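Probable acetyltransferase (PDB 2GE3) probably transfers an acetyl group from acetyl coenzyme A, which it binds, to an acceptor that has not been identified, as a member of the GNAT family. Local coordinates at residues A[75-89]-A[110-124]. Numbering follows the deposited sequence.
Sequences IRRQDRATRAHCGTL and TLDAAHEFGLHRIEL
Cys86, Gly87 and Thr88 pair in parallel with Arg121, Ile122 and Glu123 in the beta-alpha-beta unit of the GNAT fold, whose connecting helix 102-117 packs over one face of the sheet. The ladder is read from Gly87 N to Arg121 O at 2.8 Å, Glu123 N to Gly87 O, and Leu89 N to Glu123 O. Where it starts, His85 O accepts from the amides of both His120 and Arg121. On the helix side Ile75, buried and directed at the helix, sends CD1 to Ala114 CB at 3.7 Å and also to Thr110 CG2. Its CG2, anti to the backbone N, reaches instead to Leu119 CD1 and Ile122 CD1. Gly87 leaves room for that branch, since a CB there would collide with Ile75 CG2. Nearer the helix end, Arg77 lays one guanidinium face against the edge of the Phe117 ring, Arg77 NH1 to Phe117 CZ 3.7 Å, with the planes 73° apart; a bond from Arg77 NE to Ala84 O, 2.8 Å, fixes the group's rotation. The opposite sheet face is polar. Arg121 grips Glu123 OE2 side-on: NE meets its anti lone pair at 3.2 Å, whereas NH2 comes from above the carboxylate plane. Arg83 NH2 approaches Glu123 OE1 at 3.2 Å, also from above that plane, with an N-H...O angle of 143°, and Cys86 SG lies 3.2 Å from Glu123 OE2. Glu123, with Glu145 on Arg121, probably offsets two arginines whose NH1 (Arg83) and NE (Arg121) come within 4.5 Å. The link to the second subunit falls to Arg83 NH1, bonded to its Ala151 O, and to His85 NE2 and His120 NE2, which bond the backbone O and carboxylate OD2 of its Asp150.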
# COMPACT_ATOMS: atom_id res chain seq x y z
N ILE A 75 -0.68 8.20 11.88
CA ILE A 75 -1.65 7.51 11.02
C ILE A 75 -1.79 8.34 9.73
O ILE A 75 -2.19 9.51 9.79
CB ILE A 75 -3.01 7.14 11.75
CG1 ILE A 75 -2.76 6.15 12.90
CG2 ILE A 75 -4.07 6.51 10.77
CD1 ILE A 75 -3.97 5.76 13.81
N ARG A 76 -1.37 7.78 8.59
CA ARG A 76 -1.62 8.41 7.28
C ARG A 76 -2.94 7.91 6.63
O ARG A 76 -3.09 6.70 6.32
CB ARG A 76 -0.42 8.29 6.34
CG ARG A 76 -0.08 6.83 5.84
CD ARG A 76 1.21 6.76 4.95
NE ARG A 76 2.17 7.64 5.63
CZ ARG A 76 2.99 7.23 6.59
NH1 ARG A 76 2.99 5.92 6.92
NH2 ARG A 76 3.79 8.11 7.20
N ARG A 77 -3.88 8.85 6.47
CA ARG A 77 -5.10 8.68 5.66
C ARG A 77 -4.83 8.29 4.18
O ARG A 77 -4.03 8.93 3.51
CB ARG A 77 -5.96 9.93 5.70
CG ARG A 77 -7.43 9.62 5.45
CD ARG A 77 -8.32 10.86 5.56
NE ARG A 77 -9.71 10.56 5.29
CZ ARG A 77 -10.63 11.48 4.96
NH1 ARG A 77 -10.29 12.77 4.85
NH2 ARG A 77 -11.90 11.14 4.75
N GLN A 78 -5.49 7.20 3.72
CA GLN A 78 -5.48 6.75 2.31
C GLN A 78 -6.07 7.87 1.43
O GLN A 78 -6.96 8.60 1.84
CB GLN A 78 -6.27 5.45 2.09
CG GLN A 78 -5.60 4.15 2.57
CD GLN A 78 -4.36 3.69 1.74
OE1 GLN A 78 -3.29 3.44 2.31
NE2 GLN A 78 -4.49 3.58 0.38
N ASP A 79 -5.53 8.00 0.23
CA ASP A 79 -5.92 9.10 -0.65
C ASP A 79 -7.16 8.81 -1.42
O ASP A 79 -8.08 9.64 -1.43
CB ASP A 79 -4.80 9.49 -1.61
CG ASP A 79 -4.15 10.82 -1.21
OD1 ASP A 79 -3.48 10.88 -0.12
OD2 ASP A 79 -4.35 11.82 -1.98
N ARG A 80 -7.22 7.65 -2.05
CA ARG A 80 -8.36 7.43 -2.90
C ARG A 80 -9.71 7.45 -2.16
O ARG A 80 -9.82 7.07 -1.00
CB ARG A 80 -8.19 6.27 -3.88
CG ARG A 80 -7.65 5.01 -3.31
CD ARG A 80 -7.67 3.94 -4.38
NE ARG A 80 -7.31 4.46 -5.70
CZ ARG A 80 -6.12 4.28 -6.30
NH1 ARG A 80 -5.16 3.57 -5.72
NH2 ARG A 80 -5.88 4.80 -7.50
N ALA A 81 -10.74 7.92 -2.87
CA ALA A 81 -12.03 8.11 -2.27
C ALA A 81 -12.62 6.80 -1.71
O ALA A 81 -13.29 6.87 -0.68
CB ALA A 81 -12.99 8.73 -3.27
N THR A 82 -12.39 5.65 -2.37
CA THR A 82 -12.89 4.40 -1.86
C THR A 82 -12.14 3.84 -0.63
O THR A 82 -12.61 2.85 -0.06
CB THR A 82 -12.87 3.26 -2.89
OG1 THR A 82 -11.52 2.90 -3.17
CG2 THR A 82 -13.63 3.62 -4.16
N ARG A 83 -11.02 4.45 -0.23
CA ARG A 83 -10.14 3.90 0.80
C ARG A 83 -9.95 4.98 1.85
O ARG A 83 -9.27 4.75 2.83
CB ARG A 83 -8.77 3.53 0.20
CG ARG A 83 -8.79 2.47 -0.88
CD ARG A 83 -8.57 0.99 -0.35
NE ARG A 83 -7.24 0.89 0.26
CZ ARG A 83 -6.95 0.54 1.54
NH1 ARG A 83 -7.91 0.17 2.42
NH2 ARG A 83 -5.67 0.59 1.93
N ALA A 84 -10.55 6.16 1.66
CA ALA A 84 -10.40 7.29 2.63
C ALA A 84 -10.88 7.13 4.05
O ALA A 84 -10.48 7.94 4.85
CB ALA A 84 -10.97 8.64 2.06
N HIS A 85 -11.72 6.11 4.38
CA HIS A 85 -12.05 5.72 5.74
C HIS A 85 -10.88 4.88 6.40
O HIS A 85 -10.98 4.52 7.56
CB HIS A 85 -13.32 4.84 5.74
CG HIS A 85 -13.15 3.57 4.93
ND1 HIS A 85 -12.83 3.60 3.59
CD2 HIS A 85 -13.12 2.26 5.29
CE1 HIS A 85 -12.71 2.36 3.13
NE2 HIS A 85 -12.84 1.53 4.14
N CYS A 86 -9.78 4.68 5.69
CA CYS A 86 -8.62 3.92 6.14
C CYS A 86 -7.35 4.72 6.39
O CYS A 86 -7.04 5.67 5.65
CB CYS A 86 -8.29 2.90 5.09
SG CYS A 86 -7.25 1.52 5.64
N GLY A 87 -6.63 4.37 7.47
CA GLY A 87 -5.33 5.01 7.76
C GLY A 87 -4.24 3.93 7.95
O GLY A 87 -4.58 2.83 8.36
N THR A 88 -2.98 4.24 7.62
CA THR A 88 -1.84 3.36 7.82
C THR A 88 -1.02 3.86 9.00
O THR A 88 -0.65 5.03 9.03
CB THR A 88 -0.94 3.34 6.62
OG1 THR A 88 -1.72 2.95 5.52
CG2 THR A 88 0.24 2.28 6.75
N LEU A 89 -0.80 2.99 9.96
CA LEU A 89 -0.02 3.31 11.15
C LEU A 89 1.52 3.05 10.99
O LEU A 89 1.90 2.07 10.40
CB LEU A 89 -0.60 2.58 12.39
CG LEU A 89 -0.05 2.96 13.81
CD1 LEU A 89 -1.14 2.88 14.81
CD2 LEU A 89 1.01 2.00 14.15
N THR A 110 -2.99 7.83 19.74
CA THR A 110 -3.01 8.00 18.29
C THR A 110 -4.28 7.36 17.70
O THR A 110 -4.89 7.94 16.83
CB THR A 110 -1.71 7.45 17.63
OG1 THR A 110 -0.58 8.11 18.24
CG2 THR A 110 -1.66 7.68 16.03
N LEU A 111 -4.69 6.19 18.19
CA LEU A 111 -5.96 5.55 17.79
C LEU A 111 -7.18 6.30 18.22
O LEU A 111 -8.23 6.34 17.51
CB LEU A 111 -6.02 4.11 18.35
CG LEU A 111 -5.00 3.10 17.70
CD1 LEU A 111 -5.02 1.82 18.48
CD2 LEU A 111 -5.36 2.78 16.17
N ASP A 112 -7.14 6.83 19.45
CA ASP A 112 -8.23 7.62 19.85
C ASP A 112 -8.40 8.87 18.94
O ASP A 112 -9.51 9.18 18.49
CB ASP A 112 -8.15 7.96 21.31
CG ASP A 112 -9.54 7.76 22.00
OD1 ASP A 112 -10.05 6.56 22.15
OD2 ASP A 112 -10.13 8.81 22.29
N ALA A 113 -7.31 9.58 18.64
CA ALA A 113 -7.45 10.70 17.72
C ALA A 113 -7.96 10.23 16.32
O ALA A 113 -8.68 10.98 15.64
CB ALA A 113 -6.17 11.39 17.57
N ALA A 114 -7.55 9.04 15.86
CA ALA A 114 -8.03 8.54 14.54
C ALA A 114 -9.53 8.29 14.52
O ALA A 114 -10.22 8.55 13.53
CB ALA A 114 -7.29 7.29 14.09
N HIS A 115 -10.01 7.73 15.61
CA HIS A 115 -11.39 7.47 15.75
C HIS A 115 -12.17 8.81 15.79
O HIS A 115 -13.10 8.95 15.06
CB HIS A 115 -11.60 6.63 16.99
CG HIS A 115 -12.97 6.03 17.13
ND1 HIS A 115 -13.24 4.99 18.00
CD2 HIS A 115 -14.14 6.31 16.52
CE1 HIS A 115 -14.52 4.66 17.92
NE2 HIS A 115 -15.09 5.44 17.02
N GLU A 116 -11.75 9.76 16.62
CA GLU A 116 -12.32 11.09 16.67
C GLU A 116 -12.33 11.73 15.30
O GLU A 116 -13.28 12.36 14.93
CB GLU A 116 -11.52 11.99 17.62
CG GLU A 116 -12.35 13.31 18.11
CD GLU A 116 -11.67 14.06 19.30
OE1 GLU A 116 -10.65 13.57 19.83
OE2 GLU A 116 -12.13 15.15 19.73
N PHE A 117 -11.26 11.58 14.55
CA PHE A 117 -11.25 12.12 13.20
C PHE A 117 -12.31 11.45 12.30
O PHE A 117 -12.66 12.00 11.32
CB PHE A 117 -9.83 11.97 12.62
CG PHE A 117 -9.69 12.37 11.18
CD1 PHE A 117 -9.00 13.57 10.83
CD2 PHE A 117 -10.25 11.57 10.13
CE1 PHE A 117 -8.85 13.95 9.48
CE2 PHE A 117 -10.11 11.94 8.78
CZ PHE A 117 -9.39 13.15 8.46
N GLY A 118 -12.76 10.22 12.54
CA GLY A 118 -13.75 9.66 11.64
C GLY A 118 -13.31 8.48 10.82
O GLY A 118 -14.07 8.01 10.00
N LEU A 119 -12.09 7.96 11.04
CA LEU A 119 -11.59 6.80 10.37
C LEU A 119 -12.24 5.57 10.92
O LEU A 119 -12.67 5.54 12.08
CB LEU A 119 -10.05 6.72 10.47
CG LEU A 119 -9.21 7.85 9.85
CD1 LEU A 119 -7.70 7.61 10.14
CD2 LEU A 119 -9.33 7.93 8.34
N HIS A 120 -12.45 4.62 10.02
CA HIS A 120 -13.09 3.33 10.36
C HIS A 120 -12.03 2.22 10.61
O HIS A 120 -12.15 1.35 11.54
CB HIS A 120 -14.10 2.97 9.19
CG HIS A 120 -14.71 1.60 9.29
ND1 HIS A 120 -15.75 1.30 10.14
CD2 HIS A 120 -14.43 0.46 8.61
CE1 HIS A 120 -16.09 0.04 9.98
NE2 HIS A 120 -15.32 -0.49 9.04
N ARG A 121 -11.01 2.26 9.76
CA ARG A 121 -10.02 1.18 9.63
C ARG A 121 -8.58 1.68 9.72
O ARG A 121 -8.22 2.64 9.05
CB ARG A 121 -10.31 0.35 8.38
CG ARG A 121 -9.29 -0.78 8.10
CD ARG A 121 -9.67 -1.38 6.76
NE ARG A 121 -8.48 -2.09 6.32
CZ ARG A 121 -8.15 -3.32 6.75
NH1 ARG A 121 -8.97 -4.04 7.56
NH2 ARG A 121 -7.00 -3.83 6.37
N ILE A 122 -7.85 1.13 10.70
CA ILE A 122 -6.43 1.33 10.86
C ILE A 122 -5.63 0.03 10.50
O ILE A 122 -5.87 -1.01 11.02
CB ILE A 122 -5.99 1.86 12.23
CG1 ILE A 122 -6.85 3.01 12.70
CG2 ILE A 122 -4.46 2.25 12.17
CD1 ILE A 122 -6.99 4.22 11.68
N GLU A 123 -4.68 0.16 9.57
CA GLU A 123 -3.95 -0.99 9.10
C GLU A 123 -2.45 -0.75 9.21
O GLU A 123 -2.02 0.38 9.35
CB GLU A 123 -4.41 -1.41 7.67
CG GLU A 123 -3.84 -0.59 6.58
CD GLU A 123 -4.52 -0.82 5.12
OE1 GLU A 123 -3.71 -0.63 4.18
OE2 GLU A 123 -5.74 -1.21 4.92
N LEU A 124 -1.70 -1.85 9.28
CA LEU A 124 -0.25 -1.87 9.50
C LEU A 124 0.33 -3.14 8.93
O LEU A 124 -0.37 -4.16 8.70
CB LEU A 124 0.11 -1.67 11.00
CG LEU A 124 -0.28 -2.62 12.10
CD1 LEU A 124 0.55 -4.01 12.02
CD2 LEU A 124 -0.14 -1.93 13.43